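PDB 1H1O: cytochrome c-552 from Thiobacillus ferrooxidans, which carries electrons in the periplasm as a diheme, high-potential c-type cytochrome of the c4 kind. Local coordinates for residues A[104-109]-A[117-122]; A[134-139]-A[178-183]; A[55-60]-A[145-150]. One frame throughout, in Å; residues are numbered along the deposited sequence.

Interaction 1: residues A[104-109]-A[117-122]. With HEM (protoporphyrin IX containing Fe), chain C.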
loop_
_atom_site.group_PDB
_atom_site.type_symbol
_atom_site.label_atom_id
_atom_site.label_comp_id
_atom_site.label_asym_id
_atom_site.label_seq_id
_atom_site.Cartn_x
_atom_site.Cartn_y
_atom_site.Cartn_z
ATOM N N LYS A 104 -14.355 -7.206 3.641
ATOM C CA LYS A 104 -15.157 -5.996 3.725
ATOM C C LYS A 104 -15.614 -5.767 5.157
ATOM O O LYS A 104 -15.525 -4.653 5.674
ATOM C CB LYS A 104 -16.382 -6.067 2.810
ATOM C CG LYS A 104 -17.186 -4.772 2.826
ATOM C CD LYS A 104 -18.343 -4.792 1.845
ATOM C CE LYS A 104 -19.028 -3.435 1.827
ATOM N NZ LYS A 104 -20.366 -3.495 1.182
ATOM N N ALA A 105 -16.099 -6.828 5.792
ATOM C CA ALA A 105 -16.573 -6.735 7.168
ATOM C C ALA A 105 -15.418 -6.292 8.054
ATOM O O ALA A 105 -15.583 -5.443 8.929
ATOM C CB ALA A 105 -17.106 -8.079 7.624
ATOM N N ILE A 106 -14.240 -6.855 7.806
ATOM C CA ILE A 106 -13.057 -6.508 8.577
ATOM C C ILE A 106 -12.681 -5.058 8.368
ATOM O O ILE A 106 -12.466 -4.305 9.316
ATOM C CB ILE A 106 -11.857 -7.374 8.172
ATOM C CG1 ILE A 106 -12.082 -8.820 8.634
ATOM C CG2 ILE A 106 -10.579 -6.811 8.769
ATOM C CD1 ILE A 106 -11.122 -9.851 7.992
ATOM N N PHE A 107 -12.606 -4.655 7.112
ATOM C CA PHE A 107 -12.208 -3.285 6.819
ATOM C C PHE A 107 -13.134 -2.256 7.446
ATOM O O PHE A 107 -12.657 -1.266 8.059
ATOM C CB PHE A 107 -12.173 -3.053 5.303
ATOM C CG PHE A 107 -11.638 -1.713 4.919
ATOM C CD1 PHE A 107 -10.282 -1.504 4.837
ATOM C CD2 PHE A 107 -12.501 -0.645 4.719
ATOM C CE1 PHE A 107 -9.770 -0.237 4.569
ATOM C CE2 PHE A 107 -12.022 0.627 4.449
ATOM C CZ PHE A 107 -10.648 0.835 4.376
ATOM N N ASN A 108 -14.439 -2.464 7.290
ATOM C CA ASN A 108 -15.428 -1.518 7.794
ATOM C C ASN A 108 -15.815 -1.687 9.255
ATOM O O ASN A 108 -16.039 -0.698 9.955
ATOM C CB ASN A 108 -16.715 -1.580 6.961
ATOM C CG ASN A 108 -16.488 -1.260 5.497
ATOM O OD1 ASN A 108 -15.691 -0.397 5.152
ATOM N ND2 ASN A 108 -17.209 -1.949 4.627
ATOM N N GLN A 109 -15.891 -2.931 9.719
ATOM C CA GLN A 109 -16.314 -3.186 11.089
ATOM C C GLN A 109 -15.222 -3.658 12.032
ATOM O O GLN A 109 -15.363 -3.555 13.246
ATOM C CB GLN A 109 -17.446 -4.210 11.084
ATOM C CG GLN A 109 -18.584 -3.861 10.139
ATOM C CD GLN A 109 -19.780 -4.791 10.288
ATOM O OE1 GLN A 109 -20.532 -4.712 11.271
ATOM N NE2 GLN A 109 -19.960 -5.683 9.313
ATOM N N PRO A 117 -8.876 -3.465 14.694
ATOM C CA PRO A 117 -9.502 -2.162 14.446
ATOM C C PRO A 117 -10.218 -2.099 13.117
ATOM O O PRO A 117 -9.824 -2.767 12.150
ATOM C CB PRO A 117 -8.322 -1.186 14.459
ATOM C CG PRO A 117 -7.222 -1.936 15.166
ATOM C CD PRO A 117 -7.410 -3.346 14.713
ATOM N N ALA A 118 -11.261 -1.277 13.072
ATOM C CA ALA A 118 -12.015 -1.080 11.842
ATOM C C ALA A 118 -11.105 -0.210 10.976
ATOM O O ALA A 118 -10.901 0.968 11.271
ATOM C CB ALA A 118 -13.328 -0.359 12.132
ATOM N N CYS A 119 -10.552 -0.812 9.928
ATOM C CA CYS A 119 -9.622 -0.147 9.011
ATOM C C CYS A 119 -10.084 1.188 8.474
ATOM O O CYS A 119 -9.291 2.119 8.344
ATOM C CB CYS A 119 -9.343 -1.043 7.810
ATOM S SG CYS A 119 -9.266 -2.785 8.217
ATOM N N MET A 120 -11.368 1.265 8.151
ATOM C CA MET A 120 -11.945 2.468 7.564
ATOM C C MET A 120 -11.775 3.735 8.371
ATOM O O MET A 120 -11.779 4.827 7.810
ATOM C CB MET A 120 -13.427 2.228 7.259
ATOM C CG MET A 120 -14.293 1.904 8.469
ATOM S SD MET A 120 -14.656 3.394 9.411
ATOM C CE MET A 120 -15.696 4.262 8.197
ATOM N N GLU A 121 -11.616 3.607 9.684
ATOM C CA GLU A 121 -11.453 4.792 10.511
ATOM C C GLU A 121 -10.251 5.596 10.064
ATOM O O GLU A 121 -10.190 6.802 10.255
ATOM C CB GLU A 121 -11.296 4.403 11.972
ATOM C CG GLU A 121 -12.469 3.606 12.481
ATOM C CD GLU A 121 -12.489 3.510 13.994
ATOM O OE1 GLU A 121 -13.202 2.625 14.493
ATOM O OE2 GLU A 121 -11.802 4.316 14.668
ATOM N N CYS A 122 -9.274 4.936 9.466
ATOM C CA CYS A 122 -8.124 5.683 9.002
ATOM C C CYS A 122 -7.965 5.674 7.504
ATOM O O CYS A 122 -7.549 6.669 6.928
ATOM C CB CYS A 122 -6.871 5.160 9.654
ATOM S SG CYS A 122 -6.890 5.472 11.427
HETATM C CHA HEM C . -0.778 1.670 5.876
HETATM C CHB HEM C . -3.795 -2.038 6.127
HETATM C CHC HEM C . -5.927 0.049 9.911
HETATM C CHD HEM C . -2.952 3.747 9.609
HETATM C C1A HEM C . -1.414 0.460 5.601
HETATM C C2A HEM C . -1.032 -0.460 4.552
HETATM C C3A HEM C . -1.881 -1.509 4.602
HETATM C C4A HEM C . -2.783 -1.217 5.713
HETATM C CMA HEM C . -1.934 -2.742 3.749
HETATM C CAA HEM C . 0.107 -0.246 3.617
HETATM C CBA HEM C . -0.255 0.599 2.404
HETATM C CGA HEM C . 0.732 0.660 1.431
HETATM O O1A HEM C . 0.383 1.217 0.350
HETATM O O2A HEM C . 1.882 0.232 1.584
HETATM C C1B HEM C . -4.635 -1.777 7.192
HETATM C C2B HEM C . -5.661 -2.689 7.624
HETATM C C3B HEM C . -6.233 -2.105 8.711
HETATM C C4B HEM C . -5.591 -0.840 8.906
HETATM C CMB HEM C . -5.942 -4.017 6.958
HETATM C CAB HEM C . -7.309 -2.600 9.611
HETATM C CBB HEM C . -7.042 -4.027 10.186
HETATM C C1C HEM C . -5.327 1.237 10.155
HETATM C C2C HEM C . -5.688 2.143 11.217
HETATM C C3C HEM C . -4.811 3.172 11.118
HETATM C C4C HEM C . -3.966 2.910 10.013
HETATM C CMC HEM C . -6.818 1.880 12.194
HETATM C CAC HEM C . -4.656 4.437 11.991
HETATM C CBC HEM C . -4.541 4.126 13.518
HETATM C C1D HEM C . -2.087 3.519 8.557
HETATM C C2D HEM C . -1.012 4.429 8.182
HETATM C C3D HEM C . -0.403 3.844 7.151
HETATM C C4D HEM C . -1.113 2.571 6.877
HETATM C CMD HEM C . -0.712 5.722 8.878
HETATM C CAD HEM C . 0.796 4.311 6.363
HETATM C CBD HEM C . 2.126 4.010 7.187
HETATM C CGD HEM C . 3.250 4.731 6.720
HETATM O O1D HEM C . 3.331 5.997 6.903
HETATM O O2D HEM C . 4.186 4.134 6.124
HETATM N NA HEM C . -2.473 -0.006 6.297
HETATM N NB HEM C . -4.594 -0.643 7.987
HETATM N NC HEM C . -4.266 1.730 9.416
HETATM N ND HEM C . -2.129 2.397 7.746
HETATM FE FE HEM C . -3.386 0.882 7.861
#
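Phe-107, on the helix 100-109, lies against the start of the Cys-Met-Glu-Cys-His sequence, the CXXCH heme-attachment motif of the class I cytochrome c fold. Its CG stands anti to the backbone N (chi1 -174°), which swings the ring off its own helix and onto the backbone of 119-120. Starting at the root, CB faces the sulfur of Cys-119, with Phe-107 CB and Cys-119 SG 4.1 Å apart. One rim of the ring then runs along the cysteine: CE1 of Phe-107 is 3.4 Å from CB of Cys-119, and SG views the ring obliquely, a sulfur-aromatic contact. The other rim belongs to Met-120, whose CB is 3.5 Å from Phe-107 CE2. At the tip, CZ of Phe-107 comes within 3.8 Å of CA of Met-120, so one face of the ring is covered by the 119-120 peptide.

The same residue also holds the motif by its backbone. Met-120 N donates to Phe-107 O over 2.8 Å at 157°, the donor lying above the carbonyl plane. The sulfur that meets the ring also meets the heme of chain C: Cys-119 SG is 2.4 Å from heme CAB, too short for a non-bonded contact and consistent with the thioether expected here. Leu-180 of helix 170-182 also packs on Phe-107. Met-120 takes the crowded chi1 position (61°), with CG between its backbone N and carbonyl carbon, and bends again at chi2 and chi3; this lays Met-120 CG 3.5 Å from Asn-108 O.

Interaction 2: residues A[134-139]-A[178-183]. With HEM (protoporphyrin IX containing Fe), chain C.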
loop_
_atom_site.group_PDB
_atom_site.type_symbol
_atom_site.label_atom_id
_atom_site.label_comp_id
_atom_site.label_asym_id
_atom_site.label_seq_id
_atom_site.Cartn_x
_atom_site.Cartn_y
_atom_site.Cartn_z
ATOM N N PRO A 134 -2.648 6.079 3.533
ATOM C CA PRO A 134 -2.703 5.569 2.166
ATOM C C PRO A 134 -3.991 4.959 1.679
ATOM O O PRO A 134 -4.754 4.352 2.435
ATOM C CB PRO A 134 -1.555 4.555 2.133
ATOM C CG PRO A 134 -1.622 3.991 3.456
ATOM C CD PRO A 134 -1.770 5.227 4.342
ATOM N N ARG A 135 -4.215 5.140 0.385
ATOM C CA ARG A 135 -5.368 4.569 -0.270
ATOM C C ARG A 135 -5.006 3.098 -0.314
ATOM O O ARG A 135 -3.845 2.749 -0.520
ATOM C CB ARG A 135 -5.481 5.100 -1.693
ATOM C CG ARG A 135 -6.489 4.355 -2.530
ATOM C CD ARG A 135 -6.309 4.657 -3.998
ATOM N NE ARG A 135 -7.371 4.061 -4.806
ATOM C CZ ARG A 135 -8.458 4.714 -5.207
ATOM N NH1 ARG A 135 -8.630 5.992 -4.875
ATOM N NH2 ARG A 135 -9.364 4.095 -5.949
ATOM N N LEU A 136 -5.982 2.236 -0.092
ATOM C CA LEU A 136 -5.737 0.812 -0.152
ATOM C C LEU A 136 -6.644 0.266 -1.242
ATOM O O LEU A 136 -6.412 -0.818 -1.780
ATOM C CB LEU A 136 -6.062 0.162 1.193
ATOM C CG LEU A 136 -5.181 0.666 2.335
ATOM C CD1 LEU A 136 -5.576 -0.020 3.626
ATOM C CD2 LEU A 136 -3.724 0.381 2.007
ATOM N N ALA A 137 -7.688 1.024 -1.551
ATOM C CA ALA A 137 -8.644 0.632 -2.579
ATOM C C ALA A 137 -7.959 0.499 -3.949
ATOM O O ALA A 137 -7.419 1.466 -4.480
ATOM C CB ALA A 137 -9.754 1.658 -2.656
ATOM N N GLY A 138 -7.971 -0.701 -4.512
ATOM C CA GLY A 138 -7.359 -0.887 -5.812
ATOM C C GLY A 138 -5.917 -1.349 -5.747
ATOM O O GLY A 138 -5.315 -1.659 -6.771
ATOM N N GLN A 139 -5.357 -1.383 -4.547
ATOM C CA GLN A 139 -3.988 -1.828 -4.375
ATOM C C GLN A 139 -3.927 -3.317 -4.706
ATOM O O GLN A 139 -4.939 -4.023 -4.629
ATOM C CB GLN A 139 -3.527 -1.584 -2.942
ATOM C CG GLN A 139 -2.038 -1.829 -2.718
ATOM C CD GLN A 139 -1.192 -1.191 -3.807
ATOM O OE1 GLN A 139 -1.006 -1.766 -4.883
ATOM N NE2 GLN A 139 -0.693 0.010 -3.541
ATOM N N ALA A 178 -8.159 -9.222 -0.437
ATOM C CA ALA A 178 -9.091 -9.554 -1.502
ATOM C C ALA A 178 -10.043 -8.375 -1.648
ATOM O O ALA A 178 -10.170 -7.791 -2.725
ATOM C CB ALA A 178 -9.861 -10.819 -1.158
ATOM N N TYR A 179 -10.685 -7.997 -0.547
ATOM C CA TYR A 179 -11.619 -6.882 -0.594
ATOM C C TYR A 179 -11.005 -5.597 -1.174
ATOM O O TYR A 179 -11.478 -5.067 -2.177
ATOM C CB TYR A 179 -12.193 -6.612 0.809
ATOM C CG TYR A 179 -13.033 -5.357 0.877
ATOM C CD1 TYR A 179 -12.613 -4.248 1.614
ATOM C CD2 TYR A 179 -14.225 -5.257 0.163
ATOM C CE1 TYR A 179 -13.355 -3.071 1.637
ATOM C CE2 TYR A 179 -14.981 -4.080 0.176
ATOM C CZ TYR A 179 -14.538 -2.995 0.914
ATOM O OH TYR A 179 -15.269 -1.830 0.912
ATOM N N LEU A 180 -9.952 -5.100 -0.547
ATOM C CA LEU A 180 -9.305 -3.872 -0.988
ATOM C C LEU A 180 -8.851 -3.862 -2.447
ATOM O O LEU A 180 -9.028 -2.867 -3.152
ATOM C CB LEU A 180 -8.110 -3.564 -0.076
ATOM C CG LEU A 180 -8.263 -2.608 1.125
ATOM C CD1 LEU A 180 -9.727 -2.237 1.386
ATOM C CD2 LEU A 180 -7.647 -3.268 2.349
ATOM N N SER A 181 -8.263 -4.961 -2.900
ATOM C CA SER A 181 -7.771 -5.031 -4.269
ATOM C C SER A 181 -8.894 -5.134 -5.290
ATOM O O SER A 181 -8.666 -5.000 -6.494
ATOM C CB SER A 181 -6.818 -6.220 -4.436
ATOM O OG SER A 181 -7.499 -7.448 -4.290
ATOM N N SER A 182 -10.109 -5.367 -4.814
ATOM C CA SER A 182 -11.231 -5.492 -5.727
ATOM C C SER A 182 -11.902 -4.152 -5.948
ATOM O O SER A 182 -12.750 -4.024 -6.815
ATOM C CB SER A 182 -12.258 -6.489 -5.183
ATOM O OG SER A 182 -12.910 -5.963 -4.036
ATOM N N LEU A 183 -11.524 -3.156 -5.157
ATOM C CA LEU A 183 -12.114 -1.829 -5.272
ATOM C C LEU A 183 -11.447 -1.007 -6.363
ATOM O O LEU A 183 -10.414 -1.460 -6.901
ATOM C CB LEU A 183 -12.009 -1.089 -3.940
ATOM C CG LEU A 183 -12.981 -1.445 -2.810
ATOM C CD1 LEU A 183 -13.429 -2.896 -2.895
ATOM C CD2 LEU A 183 -12.299 -1.163 -1.482
ATOM O OXT LEU A 183 -11.976 0.086 -6.657
HETATM C CHA HEM C . -0.778 1.670 5.876
HETATM C CHB HEM C . -3.795 -2.038 6.127
HETATM C CHC HEM C . -5.927 0.049 9.911
HETATM C CHD HEM C . -2.952 3.747 9.609
HETATM C C1A HEM C . -1.414 0.460 5.601
HETATM C C2A HEM C . -1.032 -0.460 4.552
HETATM C C3A HEM C . -1.881 -1.509 4.602
HETATM C C4A HEM C . -2.783 -1.217 5.713
HETATM C CMA HEM C . -1.934 -2.742 3.749
HETATM C CAA HEM C . 0.107 -0.246 3.617
HETATM C CBA HEM C . -0.255 0.599 2.404
HETATM C CGA HEM C . 0.732 0.660 1.431
HETATM O O1A HEM C . 0.383 1.217 0.350
HETATM O O2A HEM C . 1.882 0.232 1.584
HETATM C C1B HEM C . -4.635 -1.777 7.192
HETATM C C2B HEM C . -5.661 -2.689 7.624
HETATM C C3B HEM C . -6.233 -2.105 8.711
HETATM C C4B HEM C . -5.591 -0.840 8.906
HETATM C CMB HEM C . -5.942 -4.017 6.958
HETATM C CAB HEM C . -7.309 -2.600 9.611
HETATM C CBB HEM C . -7.042 -4.027 10.186
HETATM C C1C HEM C . -5.327 1.237 10.155
HETATM C C2C HEM C . -5.688 2.143 11.217
HETATM C C3C HEM C . -4.811 3.172 11.118
HETATM C C4C HEM C . -3.966 2.910 10.013
HETATM C CMC HEM C . -6.818 1.880 12.194
HETATM C CAC HEM C . -4.656 4.437 11.991
HETATM C CBC HEM C . -4.541 4.126 13.518
HETATM C C1D HEM C . -2.087 3.519 8.557
HETATM C C2D HEM C . -1.012 4.429 8.182
HETATM C C3D HEM C . -0.403 3.844 7.151
HETATM C C4D HEM C . -1.113 2.571 6.877
HETATM C CMD HEM C . -0.712 5.722 8.878
HETATM C CAD HEM C . 0.796 4.311 6.363
HETATM C CBD HEM C . 2.126 4.010 7.187
HETATM C CGD HEM C . 3.250 4.731 6.720
HETATM O O1D HEM C . 3.331 5.997 6.903
HETATM O O2D HEM C . 4.186 4.134 6.124
HETATM N NA HEM C . -2.473 -0.006 6.297
HETATM N NB HEM C . -4.594 -0.643 7.987
HETATM N NC HEM C . -4.266 1.730 9.416
HETATM N ND HEM C . -2.129 2.397 7.746
HETATM FE FE HEM C . -3.386 0.882 7.861
HETATM O O HOH W 1 -9.873 1.828 -7.467
#
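Leu-136 lies between helix 170-182 and the heme of chain C, its CB pressed on Leu-180 CG at 3.5 Å and its two methyls on the porphyrin. Leu-136 CD1 sits 3.7 Å from heme CHB, while CD2 of the same side chain reaches the propionate carbon CBA. The residue opens a type II beta turn, Leu-136 to Gln-139, in the loop that lines this heme in a class I cytochrome c domain. Gly-138 fills the third position of the turn with a positive phi (94°), where a CB would jam against the preceding carbonyl oxygen.

That turn is fastened to the helix by one very straight bond: Gly-138 N donates to Leu-180 O at 2.8 Å and 175°. Leu-180 O is gripped twice, since Leu-183 N also donates to it. Alongside, CB of Ala-137 meets CB of Leu-183 at 3.8 Å, an apolar contact beside the polar link.

Before the turn, Pro-134 lays its ring on the heme margin, CD 3.4 Å from heme CAD, and its carbonyl O accepts from ND1 of His-123, the predicted axial ligand, which would make Pro-134 O a second-shell partner of the iron. Arg-135 reaches forward with an extended chain, and its NE donates to Ala-137 O at 2.6 Å, which fixes the guanidinium beside the turn. A water links Arg-135 to the chain terminus, accepting from Arg-135 NH2 and donating to Leu-183 OXT, 2.8 Å from each of these two atoms.

Interaction 3: residues A[55-60]-A[145-150]. With HEM (protoporphyrin IX containing Fe), chain D.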
loop_
_atom_site.group_PDB
_atom_site.type_symbol
_atom_site.label_atom_id
_atom_site.label_comp_id
_atom_site.label_asym_id
_atom_site.label_seq_id
_atom_site.Cartn_x
_atom_site.Cartn_y
_atom_site.Cartn_z
ATOM N N ARG A 55 12.130 3.058 6.182
ATOM C CA ARG A 55 11.264 1.928 5.848
ATOM C C ARG A 55 12.255 0.877 5.397
ATOM O O ARG A 55 12.817 0.966 4.306
ATOM C CB ARG A 55 10.281 2.196 4.704
ATOM C CG ARG A 55 9.178 1.131 4.759
ATOM C CD ARG A 55 8.640 0.623 3.430
ATOM N NE ARG A 55 7.579 1.458 2.905
ATOM C CZ ARG A 55 6.549 1.016 2.191
ATOM N NH1 ARG A 55 6.416 -0.275 1.910
ATOM N NH2 ARG A 55 5.651 1.886 1.747
ATOM N N ALA A 56 12.466 -0.123 6.236
ATOM C CA ALA A 56 13.443 -1.144 5.939
ATOM C C ALA A 56 12.900 -2.542 5.725
ATOM O O ALA A 56 13.617 -3.513 5.946
ATOM C CB ALA A 56 14.507 -1.161 7.054
ATOM N N ASP A 57 11.641 -2.681 5.326
ATOM C CA ASP A 57 11.153 -4.031 5.084
ATOM C C ASP A 57 11.932 -4.562 3.874
ATOM O O ASP A 57 12.376 -3.793 3.030
ATOM C CB ASP A 57 9.649 -4.030 4.800
ATOM C CG ASP A 57 9.253 -3.003 3.766
ATOM O OD1 ASP A 57 9.543 -3.198 2.569
ATOM O OD2 ASP A 57 8.650 -1.992 4.162
ATOM N N GLN A 58 12.095 -5.874 3.809
ATOM C CA GLN A 58 12.843 -6.528 2.737
ATOM C C GLN A 58 12.689 -5.996 1.316
ATOM O O GLN A 58 13.671 -5.569 0.723
ATOM C CB GLN A 58 12.532 -8.014 2.728
ATOM C CG GLN A 58 13.550 -8.821 1.975
ATOM C CD GLN A 58 13.136 -10.257 1.863
ATOM O OE1 GLN A 58 12.416 -10.630 0.939
ATOM N NE2 GLN A 58 13.568 -11.074 2.813
ATOM N N ASN A 59 11.479 -6.032 0.759
ATOM C CA ASN A 59 11.283 -5.551 -0.605
ATOM C C ASN A 59 11.662 -4.095 -0.761
ATOM O O ASN A 59 12.121 -3.666 -1.835
ATOM C CB ASN A 59 9.836 -5.764 -1.068
ATOM C CG ASN A 59 9.506 -7.231 -1.275
ATOM O OD1 ASN A 59 10.400 -8.078 -1.275
ATOM N ND2 ASN A 59 8.226 -7.540 -1.453
ATOM N N GLY A 60 11.482 -3.331 0.311
ATOM C CA GLY A 60 11.813 -1.916 0.269
ATOM C C GLY A 60 13.311 -1.720 0.159
ATOM O O GLY A 60 13.789 -0.875 -0.601
ATOM N N ILE A 145 -1.186 -7.986 1.375
ATOM C CA ILE A 145 -0.825 -9.100 2.249
ATOM C C ILE A 145 0.627 -8.971 2.683
ATOM O O ILE A 145 0.963 -9.189 3.848
ATOM C CB ILE A 145 -0.989 -10.438 1.528
ATOM C CG1 ILE A 145 -2.459 -10.622 1.137
ATOM C CG2 ILE A 145 -0.475 -11.580 2.417
ATOM C CD1 ILE A 145 -2.742 -11.903 0.394
ATOM N N GLN A 146 1.487 -8.605 1.744
ATOM C CA GLN A 146 2.905 -8.461 2.049
ATOM C C GLN A 146 3.149 -7.359 3.064
ATOM O O GLN A 146 3.972 -7.496 3.961
ATOM C CB GLN A 146 3.705 -8.151 0.787
ATOM C CG GLN A 146 5.197 -8.013 1.063
ATOM C CD GLN A 146 5.754 -9.256 1.751
ATOM O OE1 GLN A 146 5.814 -9.339 2.986
ATOM N NE2 GLN A 146 6.143 -10.237 0.951
ATOM N N GLN A 147 2.452 -6.245 2.912
ATOM C CA GLN A 147 2.651 -5.160 3.850
ATOM C C GLN A 147 2.063 -5.519 5.222
ATOM O O GLN A 147 2.643 -5.200 6.242
ATOM C CB GLN A 147 2.058 -3.876 3.287
ATOM C CG GLN A 147 2.678 -3.512 1.940
ATOM C CD GLN A 147 4.189 -3.500 2.011
ATOM O OE1 GLN A 147 4.881 -4.045 1.135
ATOM N NE2 GLN A 147 4.717 -2.886 3.059
ATOM N N LEU A 148 0.926 -6.203 5.248
ATOM C CA LEU A 148 0.351 -6.579 6.519
ATOM C C LEU A 148 1.319 -7.539 7.211
ATOM O O LEU A 148 1.473 -7.522 8.427
ATOM C CB LEU A 148 -1.024 -7.215 6.308
ATOM C CG LEU A 148 -2.067 -6.161 5.930
ATOM C CD1 LEU A 148 -3.410 -6.831 5.667
ATOM C CD2 LEU A 148 -2.163 -5.124 7.063
ATOM N N THR A 149 1.991 -8.364 6.420
ATOM C CA THR A 149 2.957 -9.304 6.966
ATOM C C THR A 149 4.126 -8.521 7.578
ATOM O O THR A 149 4.579 -8.818 8.688
ATOM C CB THR A 149 3.472 -10.225 5.864
ATOM O OG1 THR A 149 2.358 -10.908 5.281
ATOM C CG2 THR A 149 4.455 -11.259 6.427
ATOM N N TYR A 150 4.603 -7.515 6.848
ATOM C CA TYR A 150 5.719 -6.679 7.307
ATOM C C TYR A 150 5.343 -5.904 8.576
ATOM O O TYR A 150 6.169 -5.703 9.464
ATOM C CB TYR A 150 6.112 -5.682 6.214
ATOM C CG TYR A 150 6.891 -6.241 5.034
ATOM C CD1 TYR A 150 6.766 -5.656 3.778
ATOM C CD2 TYR A 150 7.798 -7.296 5.179
ATOM C CE1 TYR A 150 7.511 -6.089 2.698
ATOM C CE2 TYR A 150 8.561 -7.748 4.092
ATOM C CZ TYR A 150 8.409 -7.133 2.850
ATOM O OH TYR A 150 9.125 -7.525 1.735
HETATM C CHA HEM D . 7.140 0.659 -3.453
HETATM C CHB HEM D . 7.900 4.932 -5.505
HETATM C CHC HEM D . 10.837 2.832 -8.698
HETATM C CHD HEM D . 10.001 -1.421 -6.744
HETATM C C1A HEM D . 7.078 2.028 -3.721
HETATM C C2A HEM D . 6.334 3.005 -2.954
HETATM C C3A HEM D . 6.546 4.217 -3.540
HETATM C C4A HEM D . 7.426 3.958 -4.660
HETATM C CMA HEM D . 6.025 5.580 -3.159
HETATM C CAA HEM D . 5.495 2.701 -1.737
HETATM C CBA HEM D . 4.002 2.493 -2.075
HETATM C CGA HEM D . 3.175 2.174 -0.972
HETATM O O1A HEM D . 1.978 1.823 -1.271
HETATM O O2A HEM D . 3.548 2.211 0.218
HETATM C C1B HEM D . 8.771 4.721 -6.556
HETATM C C2B HEM D . 9.275 5.790 -7.384
HETATM C C3B HEM D . 10.130 5.209 -8.272
HETATM C C4B HEM D . 10.107 3.782 -7.995
HETATM C CMB HEM D . 8.891 7.248 -7.207
HETATM C CAB HEM D . 10.975 5.845 -9.347
HETATM C CBB HEM D . 12.026 6.865 -8.829
HETATM C C1C HEM D . 10.862 1.492 -8.461
HETATM C C2C HEM D . 11.641 0.537 -9.210
HETATM C C3C HEM D . 11.394 -0.666 -8.631
HETATM C C4C HEM D . 10.480 -0.440 -7.570
HETATM C CMC HEM D . 12.522 0.915 -10.370
HETATM C CAC HEM D . 11.959 -2.054 -8.976
HETATM C CBC HEM D . 13.516 -2.120 -8.949
HETATM C C1D HEM D . 9.139 -1.237 -5.673
HETATM C C2D HEM D . 8.699 -2.316 -4.811
HETATM C C3D HEM D . 7.925 -1.724 -3.881
HETATM C C4D HEM D . 7.862 -0.297 -4.193
HETATM C CMD HEM D . 9.103 -3.761 -4.978
HETATM C CAD HEM D . 7.247 -2.327 -2.699
HETATM C CBD HEM D . 8.448 -2.528 -1.635
HETATM C CGD HEM D . 8.094 -2.609 -0.281
HETATM O O1D HEM D . 7.325 -3.517 0.086
HETATM O O2D HEM D . 8.572 -1.814 0.579
HETATM N NA HEM D . 7.735 2.617 -4.752
HETATM N NB HEM D . 9.282 3.494 -6.934
HETATM N NC HEM D . 10.148 0.868 -7.454
HETATM N ND HEM D . 8.620 -0.028 -5.287
HETATM FE FE HEM D . 8.928 1.721 -6.129
HETATM O O HOH W 2 9.837 -9.936 1.742
HETATM O O HOH W 3 7.433 -10.795 -1.314
#
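Two backbone N-H groups at the start of helix 58-63 find side-chain acceptors. Asn-59 N donates to Tyr-150 OH at 3.0 Å and 159°, spending one of the first-turn N-H groups on the phenol. Asp-57 holds the N-cap position, and its OD1 accepts from Gly-60 N at 3.0 Å, a capping bond; Asp-57 CG takes the crowded position between backbone N and carbonyl carbon (chi1 49°), tucking the carboxylate back over the helix end.

Both faces of the Tyr-150 ring are covered. Asp-57 CB stands 3.4 Å from the centroid of the Tyr-150 ring, 11° off its normal, a CH-pi contact with the carboxylate nearly parallel to the ring. Over the opposite face lies Gln-146 OE1, so the ring is sandwiched. Separately, the Asn-59 amide stands almost perpendicular to the ring beside the phenol oxygen.

This is where the two cytochrome c domains of the diheme protein meet: helix 141-153 of the second domain is set against one propionate oxygen, O1D, of the heme of chain D. Polar contacts to the propionates cluster there. Arg-55 NH2, with the propionate oxygen at the guanidinium edge, donates to heme O2A at 2.6 Å. Asp-57 OD1 lies just 2.6 Å from heme O2D, so close that one of the two acids probably holds a proton. Tyr-42 and Tyr-50 also hydrogen-bond this heme.

Two waters bridge the segments. One sits 2.5 Å from Tyr-150 OH and donates weakly to Gln-58 OE1; the other accepts weakly from both Asn-59 ND2 and Gln-146 NE2, 2.7 Å from the latter.

Overall arrangement
From the N terminus, segment 55-60 comes first and waits some 85 residues for its partner 145-150, so interaction 3 closes a long loop across the two cytochrome c domains. Interaction 1 falls wholly within that span: 117-122 comes back onto 104-109 after only a short loop, at the second domain's heme-attachment sequence. Interaction 2 opens at 134-139, before interaction 3 closes, and ends at the C terminus, so these two cross. Interactions 1 and 2 share the heme of chain C and touch where helix 100-109 meets helix 170-182. The centres of interactions 2 and 3 are about 17 Å apart, on opposite sides of the chain's centre.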